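Local coordinates for aspartate-semialdehyde dehydrogenase (Cryptococcus neoformans var. neoformans JEC21, PDB 5CEF), which catalyses the NADPH-dependent reductive dephosphorylation of 4-phospho-L-aspartate to L-aspartate semialdehyde, the second step in making methionine, threonine and isoleucine from aspartate, at residues 278-283 with 298-303; 292-297 with 352-357; 314-319 with 341-346. All coordinates share one frame; numbering follows the deposited sequence.

Interaction 1: 278-283 with 298-303; sequences NAFREY and QAIVVH
Phe280 and Val302 meet in the tight part of this contact, where CB of Phe280 lies 3.5 Å from CG2 of Val302. The same methyl bears on CG of Arg281, whose side chain crosses that of Val302 at about a right angle. CB of Ile300 lies 3.6 Å from the carbonyl O of Phe280. Its CD1 is 4.1 Å from CD1 of Phe280. CD2 of Tyr283 is 3.9 Å from that same Ile300 CD1. With CG anti to its backbone N (chi1 178°), Tyr283 offers a ring edge to the methyl of Ala299, while its OH bonds to the Leu129 carbonyl. Helix 273-282 belongs to a beta-alpha-beta crossover from strand 257-265 to strand 300-302, which runs parallel to the first at the edge of the mixed sheet within this chain; helix and strand axes pass 7.0 Å apart at 137°. Beyond the apolar row, water joins the two segments. One water accepts from Ile300 N at 2.8 Å, close to the carbonyls of Phe280 and Tyr283; another bridges Ile300 O, Arg281 O and Gln298 NE2. On the exposed flank, Arg281 NH2 reaches a third water, 3.1 Å away in the guanidinium plane, which donates to Val302 O.

Interaction 2: 292-297 with 352-357; sequences VPSAPA and SSIINA
Ser294 OG is hydrogen-bonded to Glu358 OE2, one residue past 352-357 on the same helix, and lies 3.8 Å from CG2 of Ile354. A single hydroxyl thus ties the loop to the helix by a polar bond while touching an apolar methyl. The OG is placed for both partners by standing anti to the carbonyl carbon of Ser294 (chi1 -70°). CB of Ser294 meets Ile355, whose CG1 is 3.6 Å away. The rest of the Ile355 branch runs on beside the Ser294 carbonyl: CD1, placed by an extended chi2 of 163°, approaches Ser294 O to 3.5 Å. On its other branch, CG2 of Ile355 meets CG2 of Val292 at 4.2 Å, and these two side chains cross at about a right angle. That valine methyl occupies the crowded position between backbone N and carbonyl carbon. A type I beta turn from Val292 to Ala295 puts Val292 and Ser294 on the same isoleucine; its Ala295 N to Val292 O bond is weak. The contact is a worked case of a turn packed on the flank of a helix, with van der Waals contact predominating between the segments themselves. Helix 349-362 is also covered by helix 19-29, where Leu27 and Leu28 meet Ile354; Ser352, Ser353 and Asn356 turn to Asn155 of strand 151-155, and Pro128 touches Ile355 from a loop.

Interaction 3: 314-319 with 341-346; sequences DKNLHN and LIDNVR
NH2 of Arg346 donates to the carbonyl O of Leu317 at 2.6 Å; the acceptor lies almost in the guanidinium plane, and the donor meets a lone pair in the carbonyl plane, though the N-H...O angle of 141° leaves the bond bent. The second bond is straighter: Asn316 N donates to Asp343 OD2 at 3.1 Å, with an N-H...O angle of 176°, meeting that oxygen nearly along its C-O axis. The carboxyl carbon CG of Asp343 stands anti to the backbone N (chi1 -171°). A water donates to the same OD2 and accepts from Leu317 N, both at 2.9 Å, so two successive peptide groups of the loop are coupled to one carboxylate oxygen. The other oxygen, OD1, serves its own segment. Arg346 N reaches it from above the carboxylate plane at 3.2 Å, forming an Asx motif, and Val345 N adds a weak bond. Asp343 therefore fixes the turn that carries Arg346 and at the same time receives the loop.

Around this polar centre the packing is lighter. CA of Asn316 covers one face of the Arg346 guanidinium, whose NH1 is engaged by the carbonyl of Ala321. Further along, CD2 of Leu341 rests against CB of Asp314 at 3.8 Å, while the Asp314 carboxylate forms a salt bridge to Arg308. Between Asp343 and Arg346 lies Asn344, an NADP(+)-binding residue by similarity; it touches Cys158 and His257, the predicted thioester-forming and proton-accepting residues, so the turn borders the probable active site where strand 336-342 ends.

How the interactions relate
Interactions 1 and 2 alternate along the chain, 292-297 lying between 278-283 and 298-303, and so adjoin in sequence although their centres are 18 Å apart. Both segments of interaction 3 fall between those of interaction 2. Interaction 3 joins the other two through 314-319: Gln298 OE1 lies 3.0 Å from Asn319 ND2, a probable hydrogen bond, and Ala297 CB is 3.4 Å from Asn319 O. Strand 336-342 and helix 349-362 follow each other in the chain, leading from interaction 3 to interaction 2. The side chains of Asp343 and Ile355 lie about 9 Å and 11 Å, respectively, from that of the predicted thioester-forming Cys158, whereas interaction 1 is remote from the probable catalytic and cofactor sites.

Interaction 1: 278-283 with 298-303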
# COMPACT_ATOMS: atom_id res chain seq x y z
N ASN A 278 -2.85 20.68 28.33
CA ASN A 278 -1.89 20.77 29.44
C ASN A 278 -1.81 19.53 30.24
O ASN A 278 -0.72 19.11 30.58
CB ASN A 278 -2.17 21.95 30.35
CG ASN A 278 -1.98 23.24 29.63
OD1 ASN A 278 -1.13 23.33 28.72
ND2 ASN A 278 -2.79 24.23 29.96
N ALA A 279 -2.95 18.92 30.51
CA ALA A 279 -2.95 17.66 31.24
C ALA A 279 -2.06 16.60 30.54
O ALA A 279 -1.31 15.87 31.20
CB ALA A 279 -4.37 17.15 31.42
N PHE A 280 -2.15 16.54 29.22
CA PHE A 280 -1.34 15.61 28.46
C PHE A 280 0.13 15.99 28.48
O PHE A 280 0.98 15.14 28.80
CB PHE A 280 -1.83 15.50 27.01
CG PHE A 280 -3.14 14.76 26.84
CD1 PHE A 280 -3.41 13.60 27.52
CD2 PHE A 280 -4.08 15.19 25.93
CE1 PHE A 280 -4.61 12.91 27.32
CE2 PHE A 280 -5.28 14.51 25.74
CZ PHE A 280 -5.54 13.38 26.45
N ARG A 281 0.46 17.24 28.15
CA ARG A 281 1.88 17.73 28.20
C ARG A 281 2.58 17.51 29.51
O ARG A 281 3.74 17.16 29.51
CB ARG A 281 1.99 19.22 27.97
CG ARG A 281 1.79 19.59 26.56
CD ARG A 281 2.37 20.97 26.25
NE ARG A 281 1.72 21.38 25.02
CZ ARG A 281 0.53 21.97 24.96
NH1 ARG A 281 -0.09 22.34 26.08
NH2 ARG A 281 -0.01 22.21 23.76
N GLU A 282 1.87 17.74 30.61
CA GLU A 282 2.47 17.72 31.94
C GLU A 282 2.50 16.32 32.56
O GLU A 282 3.21 16.12 33.52
CB GLU A 282 1.69 18.65 32.90
CG GLU A 282 1.71 20.15 32.55
CD GLU A 282 0.54 20.94 33.18
OE1 GLU A 282 0.04 20.52 34.25
OE2 GLU A 282 0.10 21.99 32.60
N TYR A 283 1.74 15.36 32.02
CA TYR A 283 1.63 14.06 32.64
C TYR A 283 3.00 13.43 32.87
O TYR A 283 3.83 13.33 31.95
CB TYR A 283 0.80 13.12 31.80
CG TYR A 283 0.67 11.69 32.36
CD1 TYR A 283 -0.16 11.41 33.46
CD2 TYR A 283 1.29 10.61 31.76
CE1 TYR A 283 -0.32 10.13 33.96
CE2 TYR A 283 1.13 9.33 32.30
CZ TYR A 283 0.32 9.12 33.40
OH TYR A 283 0.15 7.88 33.94
N GLN A 298 9.75 11.87 28.23
CA GLN A 298 8.46 12.52 27.96
C GLN A 298 7.38 11.46 27.77
O GLN A 298 7.48 10.61 26.91
CB GLN A 298 8.58 13.34 26.70
CG GLN A 298 7.51 14.39 26.47
CD GLN A 298 7.78 15.19 25.19
OE1 GLN A 298 8.71 14.89 24.40
NE2 GLN A 298 6.98 16.26 24.99
N ALA A 299 6.32 11.50 28.57
CA ALA A 299 5.32 10.39 28.54
C ALA A 299 4.29 10.56 27.42
O ALA A 299 4.00 9.60 26.71
CB ALA A 299 4.62 10.24 29.89
N ILE A 300 3.79 11.77 27.23
CA ILE A 300 2.87 12.05 26.15
C ILE A 300 3.22 13.31 25.40
O ILE A 300 3.39 14.34 26.01
CB ILE A 300 1.47 12.24 26.68
CG1 ILE A 300 1.10 11.02 27.52
CG2 ILE A 300 0.50 12.41 25.53
CD1 ILE A 300 -0.26 11.10 28.17
N VAL A 301 3.29 13.23 24.06
CA VAL A 301 3.51 14.39 23.25
C VAL A 301 2.19 14.88 22.72
O VAL A 301 1.40 14.11 22.24
CB VAL A 301 4.42 14.07 22.05
CG1 VAL A 301 4.53 15.25 21.08
CG2 VAL A 301 5.81 13.67 22.54
N VAL A 302 1.96 16.20 22.77
CA VAL A 302 0.76 16.83 22.19
C VAL A 302 1.15 17.47 20.86
O VAL A 302 2.11 18.20 20.82
CB VAL A 302 0.18 17.91 23.11
CG1 VAL A 302 -0.96 18.67 22.45
CG2 VAL A 302 -0.31 17.27 24.39
N HIS A 303 0.40 17.18 19.80
CA HIS A 303 0.64 17.76 18.51
C HIS A 303 -0.31 18.93 18.35
O HIS A 303 -1.50 18.79 18.61
CB HIS A 303 0.37 16.74 17.41
CG HIS A 303 1.33 15.60 17.42
ND1 HIS A 303 2.51 15.63 16.70
CD2 HIS A 303 1.31 14.41 18.08
CE1 HIS A 303 3.18 14.50 16.93
NE2 HIS A 303 2.48 13.75 17.76
O HOH W 1 3.68 13.84 29.14
O HOH W 2 1.90 20.90 21.66
O HOH W 3 4.51 16.67 26.44
O HOH W 4 6.51 13.56 30.90

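Interaction 2: 292-297 with 352-357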
# COMPACT_ATOMS: atom_id res chain seq x y z
N VAL A 292 13.60 4.77 36.45
CA VAL A 292 14.03 3.50 35.88
C VAL A 292 14.63 3.74 34.50
O VAL A 292 14.23 4.66 33.77
CB VAL A 292 12.93 2.41 35.82
CG1 VAL A 292 12.49 1.99 37.23
CG2 VAL A 292 11.74 2.84 34.98
N PRO A 293 15.64 2.94 34.16
CA PRO A 293 16.41 3.21 32.94
C PRO A 293 15.62 3.17 31.62
O PRO A 293 15.98 3.91 30.70
CB PRO A 293 17.47 2.12 32.91
CG PRO A 293 17.24 1.25 34.09
CD PRO A 293 16.14 1.81 34.94
N SER A 294 14.59 2.34 31.51
CA SER A 294 13.90 2.19 30.24
C SER A 294 12.68 3.11 30.10
O SER A 294 12.01 3.09 29.08
CB SER A 294 13.49 0.72 30.03
OG SER A 294 14.62 -0.11 29.79
N ALA A 295 12.40 3.93 31.11
CA ALA A 295 11.28 4.89 31.06
C ALA A 295 11.64 6.07 30.20
O ALA A 295 12.79 6.49 30.19
CB ALA A 295 10.92 5.36 32.46
N PRO A 296 10.67 6.64 29.49
CA PRO A 296 10.98 7.77 28.66
C PRO A 296 11.04 9.08 29.47
O PRO A 296 10.41 9.19 30.54
CB PRO A 296 9.81 7.79 27.71
CG PRO A 296 8.66 7.39 28.57
CD PRO A 296 9.22 6.41 29.58
N ALA A 297 11.76 10.06 28.94
CA ALA A 297 11.80 11.39 29.53
C ALA A 297 10.45 12.10 29.35
O ALA A 297 10.04 12.84 30.24
CB ALA A 297 12.89 12.20 28.87
N SER A 352 7.59 -2.98 27.43
CA SER A 352 6.69 -2.75 28.53
C SER A 352 7.01 -3.67 29.66
O SER A 352 7.02 -3.27 30.81
CB SER A 352 5.24 -2.95 28.13
OG SER A 352 4.83 -1.92 27.27
N SER A 353 7.25 -4.93 29.33
CA SER A 353 7.55 -5.91 30.36
C SER A 353 8.83 -5.56 31.11
O SER A 353 8.91 -5.71 32.33
CB SER A 353 7.65 -7.32 29.76
OG SER A 353 6.40 -7.96 29.88
N ILE A 354 9.82 -5.07 30.39
CA ILE A 354 11.09 -4.72 30.99
C ILE A 354 10.95 -3.55 31.94
O ILE A 354 11.44 -3.60 33.07
CB ILE A 354 12.12 -4.40 29.90
CG1 ILE A 354 12.61 -5.70 29.25
CG2 ILE A 354 13.28 -3.62 30.48
CD1 ILE A 354 13.24 -5.50 27.90
N ILE A 355 10.23 -2.52 31.51
CA ILE A 355 9.98 -1.36 32.37
C ILE A 355 9.26 -1.80 33.63
O ILE A 355 9.60 -1.33 34.74
CB ILE A 355 9.17 -0.26 31.68
CG1 ILE A 355 9.97 0.32 30.52
CG2 ILE A 355 8.91 0.86 32.65
CD1 ILE A 355 9.15 1.11 29.52
N ASN A 356 8.29 -2.70 33.48
CA ASN A 356 7.58 -3.24 34.64
C ASN A 356 8.55 -3.88 35.59
O ASN A 356 8.48 -3.66 36.79
CB ASN A 356 6.53 -4.29 34.24
CG ASN A 356 5.22 -3.70 33.85
OD1 ASN A 356 5.02 -2.49 33.94
ND2 ASN A 356 4.32 -4.53 33.38
N ALA A 357 9.44 -4.68 35.06
CA ALA A 357 10.42 -5.35 35.90
C ALA A 357 11.38 -4.36 36.57
O ALA A 357 11.68 -4.52 37.74
CB ALA A 357 11.20 -6.36 35.06

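Interaction 3: 314-319 with 341-346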
# COMPACT_ATOMS: atom_id res chain seq x y z
N ASP A 314 5.06 10.35 12.92
CA ASP A 314 5.30 10.59 14.33
C ASP A 314 5.81 9.37 15.07
O ASP A 314 5.51 9.15 16.24
CB ASP A 314 4.04 11.19 14.95
CG ASP A 314 3.66 12.52 14.32
OD1 ASP A 314 4.53 13.41 14.35
OD2 ASP A 314 2.54 12.69 13.79
N LYS A 315 6.63 8.59 14.42
CA LYS A 315 7.37 7.55 15.13
C LYS A 315 8.75 8.11 15.46
O LYS A 315 9.20 9.08 14.84
CB LYS A 315 7.45 6.27 14.30
CG LYS A 315 8.19 6.38 12.98
CD LYS A 315 7.72 5.28 12.05
CE LYS A 315 8.47 5.24 10.73
NZ LYS A 315 7.93 4.09 9.97
N ASN A 316 9.39 7.49 16.44
CA ASN A 316 10.69 7.88 16.98
C ASN A 316 10.73 9.34 17.38
O ASN A 316 11.61 10.07 16.97
CB ASN A 316 11.81 7.54 16.01
CG ASN A 316 11.80 6.08 15.62
OD1 ASN A 316 11.54 5.19 16.44
ND2 ASN A 316 12.06 5.83 14.35
N LEU A 317 9.78 9.72 18.23
CA LEU A 317 9.71 11.05 18.73
C LEU A 317 10.90 11.35 19.63
O LEU A 317 11.63 10.45 20.09
CB LEU A 317 8.40 11.25 19.50
CG LEU A 317 7.14 11.09 18.65
CD1 LEU A 317 5.90 10.86 19.52
CD2 LEU A 317 6.94 12.28 17.74
N HIS A 318 11.11 12.63 19.88
CA HIS A 318 12.15 13.07 20.78
C HIS A 318 11.82 12.71 22.23
O HIS A 318 10.63 12.53 22.60
CB HIS A 318 12.37 14.58 20.62
CG HIS A 318 13.01 14.98 19.31
ND1 HIS A 318 13.92 14.19 18.63
CD2 HIS A 318 12.90 16.12 18.59
CE1 HIS A 318 14.31 14.81 17.53
NE2 HIS A 318 13.71 15.99 17.49
N ASN A 319 12.87 12.63 23.06
CA ASN A 319 12.75 12.42 24.50
C ASN A 319 12.23 11.04 24.86
O ASN A 319 11.69 10.83 25.97
CB ASN A 319 11.87 13.49 25.15
CG ASN A 319 12.42 14.89 24.95
OD1 ASN A 319 13.60 15.15 25.22
ND2 ASN A 319 11.56 15.81 24.52
N LEU A 341 -1.82 8.07 19.27
CA LEU A 341 -0.92 7.22 18.55
C LEU A 341 0.04 6.59 19.52
O LEU A 341 0.62 7.28 20.35
CB LEU A 341 -0.12 8.04 17.56
CG LEU A 341 1.03 7.29 16.86
CD1 LEU A 341 0.50 6.20 15.94
CD2 LEU A 341 1.85 8.30 16.06
N ILE A 342 0.27 5.29 19.35
CA ILE A 342 1.36 4.62 20.06
C ILE A 342 2.31 4.00 19.08
O ILE A 342 1.92 3.30 18.15
CB ILE A 342 0.89 3.54 21.06
CG1 ILE A 342 2.08 2.95 21.78
CG2 ILE A 342 0.12 2.44 20.37
CD1 ILE A 342 1.69 2.01 22.90
N ASP A 343 3.57 4.32 19.30
CA ASP A 343 4.69 3.72 18.61
C ASP A 343 4.87 2.33 19.20
O ASP A 343 5.61 2.14 20.15
CB ASP A 343 5.93 4.58 18.84
CG ASP A 343 7.12 4.19 18.01
OD1 ASP A 343 7.20 3.04 17.51
OD2 ASP A 343 7.97 5.07 17.81
N ASN A 344 4.23 1.34 18.60
CA ASN A 344 4.31 -0.01 19.11
C ASN A 344 5.63 -0.73 18.90
O ASN A 344 5.85 -1.83 19.45
CB ASN A 344 3.18 -0.83 18.53
CG ASN A 344 3.26 -0.96 17.02
OD1 ASN A 344 3.53 -0.00 16.30
ND2 ASN A 344 3.01 -2.14 16.54
N VAL A 345 6.53 -0.13 18.12
CA VAL A 345 7.87 -0.66 17.99
C VAL A 345 8.67 -0.24 19.21
O VAL A 345 9.26 -1.08 19.89
CB VAL A 345 8.57 -0.20 16.67
CG1 VAL A 345 10.06 -0.53 16.67
CG2 VAL A 345 7.89 -0.84 15.46
N ARG A 346 8.71 1.06 19.47
CA ARG A 346 9.41 1.53 20.65
C ARG A 346 8.75 1.00 21.94
O ARG A 346 9.45 0.51 22.85
CB ARG A 346 9.58 3.05 20.64
CG ARG A 346 10.97 3.55 20.18
CD ARG A 346 11.61 4.42 21.27
NE ARG A 346 12.07 5.71 20.78
CZ ARG A 346 11.36 6.82 20.69
NH1 ARG A 346 10.07 6.85 21.04
NH2 ARG A 346 11.95 7.92 20.26
O HOH W 5 8.03 7.60 19.15